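Local coordinates for niemann-Pick type C2 protein (Camponotus japonicus, PDB 3WEB) that binds oleic acid inside an immunoglobulin-like beta-sandwich and probably carries such lipids as semiochemicals in the chemical communication of worker ants, at residues P23-E26 with K27-I31; F114-E117 with K118-I122. One frame throughout, in Å; residues are numbered along the deposited sequence.

Contact 1: P23-E26 with K27-I31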
ATOM      1  N   PRO A  23      -3.826 -11.186   9.224  1.00 14.66           N
ATOM      2  CA  PRO A  23      -5.071 -11.421   8.467  1.00 14.70           C
ATOM      3  C   PRO A  23      -6.095 -12.331   9.159  1.00 14.62           C
ATOM      4  O   PRO A  23      -7.223 -12.440   8.694  1.00 14.40           O
ATOM      5  CB  PRO A  23      -4.587 -12.056   7.149  1.00 15.11           C
ATOM      6  CG  PRO A  23      -3.126 -12.318   7.323  1.00 15.43           C
ATOM      7  CD  PRO A  23      -2.630 -11.404   8.392  1.00 15.35           C
ATOM      8  N   SER A  24      -5.704 -12.976  10.257  1.00 15.25           N
ATOM      9  CA  SER A  24      -6.654 -13.726  11.083  1.00 15.57           C
ATOM     10  C   SER A  24      -7.699 -12.833  11.778  1.00 16.26           C
ATOM     11  O   SER A  24      -8.747 -13.318  12.210  1.00 16.35           O
ATOM     12  CB  SER A  24      -5.899 -14.551  12.125  1.00 16.35           C
ATOM     13  OG  SER A  24      -5.181 -13.699  13.002  1.00 16.59           O
ATOM     14  N   GLU A  25      -7.399 -11.539  11.886  1.00 16.15           N
ATOM     15  CA  GLU A  25      -8.275 -10.568  12.549  1.00 17.15           C
ATOM     16  C   GLU A  25      -9.391 -10.040  11.665  1.00 17.03           C
ATOM     17  O   GLU A  25      -9.263 -10.000  10.438  1.00 15.68           O
ATOM     18  CB  GLU A  25      -7.484  -9.337  12.973  1.00 18.71           C
ATOM     19  CG  GLU A  25      -6.381  -9.543  13.970  1.00 19.84           C
ATOM     20  CD  GLU A  25      -5.489  -8.320  14.039  1.00 20.66           C
ATOM     21  OE1 GLU A  25      -5.999  -7.189  14.262  1.00 20.99           O
ATOM     22  OE2 GLU A  25      -4.273  -8.497  13.873  1.00 21.06           O
ATOM     23  N   GLU A  26     -10.458  -9.551  12.306  1.00 17.76           N
ATOM     24  CA  GLU A  26     -11.568  -8.927  11.585  1.00 18.57           C
ATOM     25  C   GLU A  26     -11.137  -7.660  10.832  1.00 17.60           C
ATOM     26  O   GLU A  26     -11.574  -7.423   9.707  1.00 17.09           O
ATOM     27  CB  GLU A  26     -12.726  -8.621  12.531  1.00 21.39           C
ATOM     28  CG  GLU A  26     -13.987  -8.149  11.829  1.00 24.35           C
ATOM     29  CD  GLU A  26     -15.044  -7.673  12.799  1.00 27.94           C
ATOM     30  OE1 GLU A  26     -14.684  -7.013  13.799  1.00 29.59           O
ATOM     31  OE2 GLU A  26     -16.236  -7.956  12.557  1.00 30.29           O
ATOM     32  N   LYS A  27     -10.285  -6.855  11.467  1.00 17.09           N
ATOM     33  CA  LYS A  27      -9.731  -5.643  10.860  1.00 16.53           C
ATOM     34  C   LYS A  27      -8.238  -5.584  11.160  1.00 16.07           C
ATOM     35  O   LYS A  27      -7.788  -6.163  12.149  1.00 16.67           O
ATOM     36  CB  LYS A  27     -10.419  -4.395  11.431  1.00 16.82           C
ATOM     37  CG  LYS A  27     -11.907  -4.292  11.119  1.00 18.24           C
ATOM     38  CD  LYS A  27     -12.538  -3.060  11.755  1.00 19.59           C
ATOM     39  CE  LYS A  27     -14.058  -3.134  11.729  1.00 21.23           C
ATOM     40  NZ  LYS A  27     -14.597  -3.278  10.345  1.00 22.59           N
ATOM     41  N   CYS A  28      -7.465  -4.913  10.311  1.00 14.93           N
ATOM     42  CA  CYS A  28      -6.039  -4.714  10.589  1.00 14.95           C
ATOM     43  C   CYS A  28      -5.845  -3.659  11.675  1.00 15.32           C
ATOM     44  O   CYS A  28      -6.118  -2.484  11.438  1.00 14.85           O
ATOM     45  CB  CYS A  28      -5.273  -4.304   9.328  1.00 15.28           C
ATOM     46  SG  CYS A  28      -3.515  -3.985   9.608  1.00 15.74           S
ATOM     47  N   SER A  29      -5.391  -4.088  12.857  1.00 15.81           N
ATOM     48  CA  SER A  29      -5.027  -3.166  13.938  1.00 15.89           C
ATOM     49  C   SER A  29      -3.823  -2.319  13.541  1.00 16.62           C
ATOM     50  O   SER A  29      -2.804  -2.850  13.109  1.00 16.56           O
ATOM     51  CB  SER A  29      -4.692  -3.931  15.229  1.00 16.33           C
ATOM     52  OG  SER A  29      -5.777  -4.735  15.654  1.00 15.96           O
ATOM     53  N   ILE A  30      -3.968  -1.003  13.680  1.00 17.43           N
ATOM     54  CA  ILE A  30      -2.895  -0.038  13.467  1.00 19.32           C
ATOM     55  C   ILE A  30      -2.721   0.686  14.793  1.00 20.91           C
ATOM     56  O   ILE A  30      -3.616   1.409  15.235  1.00 20.71           O
ATOM     57  CB  ILE A  30      -3.244   0.961  12.329  1.00 19.13           C
ATOM     58  CG1 ILE A  30      -3.499   0.214  11.008  1.00 19.49           C
ATOM     59  CG2 ILE A  30      -2.182   2.052  12.190  1.00 18.82           C
ATOM     60  CD1 ILE A  30      -2.268  -0.356  10.331  1.00 20.15           C
ATOM     61  N   ILE A  31      -1.583   0.456  15.436  1.00 24.10           N
ATOM     62  CA  ILE A  31      -1.340   0.977  16.783  1.00 27.39           C
ATOM     63  C   ILE A  31      -0.741   2.376  16.700  1.00 29.32           C
ATOM     64  O   ILE A  31       0.290   2.576  16.058  1.00 30.40           O
ATOM     65  CB  ILE A  31      -0.399   0.059  17.603  1.00 28.59           C
ATOM     66  CG1 ILE A  31      -0.743  -1.434  17.420  1.00 28.98           C
ATOM     67  CG2 ILE A  31      -0.374   0.478  19.071  1.00 28.93           C
ATOM     68  CD1 ILE A  31      -2.099  -1.876  17.946  1.00 30.49           C
TER
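Glu-25 reaches forward along the chain to Ser-29, and its carboxylate is the polar centre of the loop that leads into strand 28-30. The hydroxyl OG of Ser-29 donates to Glu-25 OE1 at 2.8 Å, arriving on the syn side of the oxygen and 22° out of the carboxylate plane. A second, weak bond comes from the backbone N of Ser-29 to the same OE1 at 3.5 Å, so one oxygen takes both donors of a single residue. The other oxygen, OE2, accepts from the backbone N of Asp-22, which helps fix the rotation of the carboxylate. With CG anti to the carbonyl carbon (chi1 -62°) and the chain extended beyond it, Glu-25 spans the gap to the serine.

Glu-25 OE1 also lies 3.0 Å from Lys-27 O, two acceptors side by side, a proximity that the serine donors probably offset.

Ser-29 OG also bonds Lys-132 NZ. The loop joins strand 11-18 to strand 28-30, and the disulfide between Cys-21 and Cys-28 ties it across. Strand 28-30 runs parallel to strand 121-131, with Ile-18 of strand 11-18 touching Cys-28 and Ile-30, and Ile-30 in turn touches the bound oleic acid.

Contact 2: F114-E117 with K118-I122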
ATOM      1  N   PHE A 114      -0.231   1.250  -6.436  1.00 12.86           N
ATOM      2  CA  PHE A 114       0.990   1.655  -7.129  1.00 12.70           C
ATOM      3  C   PHE A 114       0.616   1.841  -8.589  1.00 12.81           C
ATOM      4  O   PHE A 114       0.040   0.943  -9.206  1.00 12.09           O
ATOM      5  CB  PHE A 114       2.069   0.563  -7.053  1.00 12.78           C
ATOM      6  CG  PHE A 114       2.909   0.584  -5.804  1.00 12.96           C
ATOM      7  CD1 PHE A 114       2.592   1.387  -4.711  1.00 13.19           C
ATOM      8  CD2 PHE A 114       4.033  -0.237  -5.718  1.00 13.04           C
ATOM      9  CE1 PHE A 114       3.382   1.386  -3.569  1.00 13.43           C
ATOM     10  CE2 PHE A 114       4.827  -0.241  -4.575  1.00 12.99           C
ATOM     11  CZ  PHE A 114       4.502   0.569  -3.499  1.00 13.29           C
ATOM     12  N   ARG A 115       0.936   3.009  -9.130  1.00 13.08           N
ATOM     13  CA  ARG A 115       0.732   3.274 -10.544  1.00 13.68           C
ATOM     14  C   ARG A 115       2.063   3.480 -11.250  1.00 13.65           C
ATOM     15  O   ARG A 115       3.055   3.898 -10.632  1.00 13.25           O
ATOM     16  CB  ARG A 115      -0.159   4.503 -10.730  1.00 14.51           C
ATOM     17  CG  ARG A 115      -1.548   4.338 -10.138  1.00 16.00           C
ATOM     18  CD  ARG A 115      -2.357   5.608 -10.295  1.00 17.89           C
ATOM     19  NE  ARG A 115      -3.679   5.487  -9.682  1.00 19.97           N
ATOM     20  CZ  ARG A 115      -4.584   6.462  -9.668  1.00 21.67           C
ATOM     21  NH1 ARG A 115      -4.325   7.631 -10.249  1.00 23.12           N
ATOM     22  NH2 ARG A 115      -5.755   6.274  -9.074  1.00 22.51           N
ATOM     23  N   ASN A 116       2.091   3.196 -12.545  1.00 13.61           N
ATOM     24  CA  ASN A 116       3.270   3.517 -13.335  1.00 14.53           C
ATOM     25  C   ASN A 116       3.211   4.962 -13.835  1.00 15.38           C
ATOM     26  O   ASN A 116       2.278   5.714 -13.519  1.00 15.34           O
ATOM     27  CB  ASN A 116       3.461   2.527 -14.488  1.00 13.77           C
ATOM     28  CG  ASN A 116       2.366   2.618 -15.541  1.00 13.56           C
ATOM     29  OD1 ASN A 116       1.505   3.501 -15.498  1.00 13.66           O
ATOM     30  ND2 ASN A 116       2.402   1.704 -16.496  1.00 13.69           N
ATOM     31  N   GLU A 117       4.212   5.320 -14.630  1.00 17.57           N
ATOM     32  CA  GLU A 117       4.362   6.654 -15.210  1.00 19.18           C
ATOM     33  C   GLU A 117       3.186   7.059 -16.115  1.00 18.89           C
ATOM     34  O   GLU A 117       2.972   8.249 -16.372  1.00 19.48           O
ATOM     35  CB  GLU A 117       5.685   6.730 -15.987  1.00 20.45           C
ATOM     36  CG  GLU A 117       5.786   5.826 -17.220  1.00 21.74           C
ATOM     37  CD  GLU A 117       6.214   4.392 -16.938  1.00 23.50           C
ATOM     38  OE1 GLU A 117       6.438   4.025 -15.762  1.00 23.37           O
ATOM     39  OE2 GLU A 117       6.336   3.609 -17.910  1.00 25.17           O
ATOM     40  N   LYS A 118       2.437   6.061 -16.575  1.00 18.25           N
ATOM     41  CA  LYS A 118       1.330   6.252 -17.512  1.00 18.12           C
ATOM     42  C   LYS A 118      -0.013   6.327 -16.789  1.00 17.82           C
ATOM     43  O   LYS A 118      -1.067   6.305 -17.432  1.00 17.68           O
ATOM     44  CB  LYS A 118       1.295   5.096 -18.517  1.00 18.41           C
ATOM     45  CG  LYS A 118       2.583   4.897 -19.293  1.00 19.30           C
ATOM     46  CD  LYS A 118       2.665   3.507 -19.884  1.00 20.53           C
ATOM     47  CE  LYS A 118       3.932   3.361 -20.705  1.00 20.97           C
ATOM     48  NZ  LYS A 118       3.965   2.062 -21.431  1.00 21.30           N
ATOM     49  N   ASP A 119       0.036   6.397 -15.456  1.00 18.12           N
ATOM     50  CA  ASP A 119      -1.154   6.405 -14.600  1.00 18.78           C
ATOM     51  C   ASP A 119      -1.990   5.119 -14.697  1.00 18.13           C
ATOM     52  O   ASP A 119      -3.206   5.140 -14.514  1.00 17.66           O
ATOM     53  CB  ASP A 119      -2.015   7.658 -14.868  1.00 20.67           C
ATOM     54  CG  ASP A 119      -2.963   7.981 -13.723  1.00 22.58           C
ATOM     55  OD1 ASP A 119      -2.581   7.792 -12.549  1.00 23.49           O
ATOM     56  OD2 ASP A 119      -4.095   8.439 -13.998  1.00 25.23           O
ATOM     57  N   GLU A 120      -1.323   4.002 -14.979  1.00 17.14           N
ATOM     58  CA  GLU A 120      -1.953   2.679 -14.989  1.00 16.76           C
ATOM     59  C   GLU A 120      -1.666   1.984 -13.662  1.00 15.47           C
ATOM     60  O   GLU A 120      -0.556   2.091 -13.139  1.00 15.15           O
ATOM     61  CB  GLU A 120      -1.405   1.819 -16.134  1.00 17.84           C
ATOM     62  CG  GLU A 120      -1.518   2.458 -17.513  1.00 19.36           C
ATOM     63  CD  GLU A 120      -0.874   1.624 -18.604  1.00 20.45           C
ATOM     64  OE1 GLU A 120       0.308   1.246 -18.485  1.00 20.11           O
ATOM     65  OE2 GLU A 120      -1.558   1.355 -19.607  1.00 22.98           O
ATOM     66  N   LYS A 121      -2.655   1.271 -13.126  1.00 14.81           N
ATOM     67  CA  LYS A 121      -2.492   0.583 -11.836  1.00 14.36           C
ATOM     68  C   LYS A 121      -1.698  -0.713 -11.960  1.00 13.50           C
ATOM     69  O   LYS A 121      -2.129  -1.650 -12.640  1.00 13.26           O
ATOM     70  CB  LYS A 121      -3.844   0.317 -11.162  1.00 14.92           C
ATOM     71  CG  LYS A 121      -4.560   1.593 -10.730  1.00 16.61           C
ATOM     72  CD  LYS A 121      -5.964   1.330 -10.215  1.00 18.00           C
ATOM     73  CE  LYS A 121      -6.771   2.620 -10.261  1.00 19.59           C
ATOM     74  NZ  LYS A 121      -7.998   2.557  -9.418  1.00 21.41           N
ATOM     75  N   ILE A 122      -0.543  -0.740 -11.294  1.00 12.62           N
ATOM     76  CA  ILE A 122       0.260  -1.957 -11.144  1.00 12.28           C
ATOM     77  C   ILE A 122      -0.373  -2.817 -10.057  1.00 12.34           C
ATOM     78  O   ILE A 122      -0.537  -4.029 -10.228  1.00 12.39           O
ATOM     79  CB  ILE A 122       1.717  -1.640 -10.743  1.00 12.20           C
ATOM     80  CG1 ILE A 122       2.341  -0.620 -11.707  1.00 12.52           C
ATOM     81  CG2 ILE A 122       2.550  -2.920 -10.706  1.00 12.37           C
ATOM     82  CD1 ILE A 122       3.545   0.102 -11.130  1.00 12.72           C
TER
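Arg-115 and Lys-121 form an antiparallel non-hydrogen-bonded pair, flanked by backbone bonds from Ile-122 N to Phe-114 O (2.7 Å) and from Asn-116 N to Glu-120 O (2.9 Å), while a type I turn from Asn-116 to Asp-119 reverses the chain. Asn-116 organises this hairpin end. Its OD1 accepts from Lys-118 N and Glu-120 N, each at 2.9 Å and from opposite faces of the amide plane; the backbone N of Lys-118 sits well above it. The crowded position of CG (chi1 67°) turns the amide back over the turn. ND2 donates to the anti lone pair of Glu-120 OE1 at 2.9 Å, nearly straight at 165°. A leucine in place of Asn-116 would probably leave the N-H groups of Lys-118 and Glu-120 without this acceptor and free the Glu-120 carboxylate to swing. Arg-115 NH1 bridges to the syn lone pair of Asp-119 OD1 at 2.9 Å, 26° out of the guanidinium plane. Arg-115 and Lys-121 run alongside each other, both salt-bridged to Glu-113, which probably eases the closeness of their like charges. Ile-122 rests CD1 against the backbone of Arg-115 and Asn-116. Phe-114 and Ile-122 touch Val-51 of neighbouring strand 51-59 and, across the sandwich, Phe-42 of strand 34-44.

Overall arrangement
Contacts 1 and 2 lie on opposite sides of the chain's centre, their own centres 28 Å apart and their nearest atoms about 15 Å apart. Strand 121-131 links them: it leaves the hairpin of 114-122 and later runs beside strand 28-30, within the same mixed sheet. Both contacts bring a side chain near the bound oleic acid. Ile-30 touches it. The side chain of Cys-28 is about 6 Å from the oleic acid, and the side chain of Phe-114 is about 7 Å from the oleic acid. Contact 1 thus borders the ligand through its strand, whereas contact 2 approaches it through an aromatic side chain. Both contacts lie toward the periphery of the lipid-binding sandwich, centred 15 and 13 Å from the chain's centre.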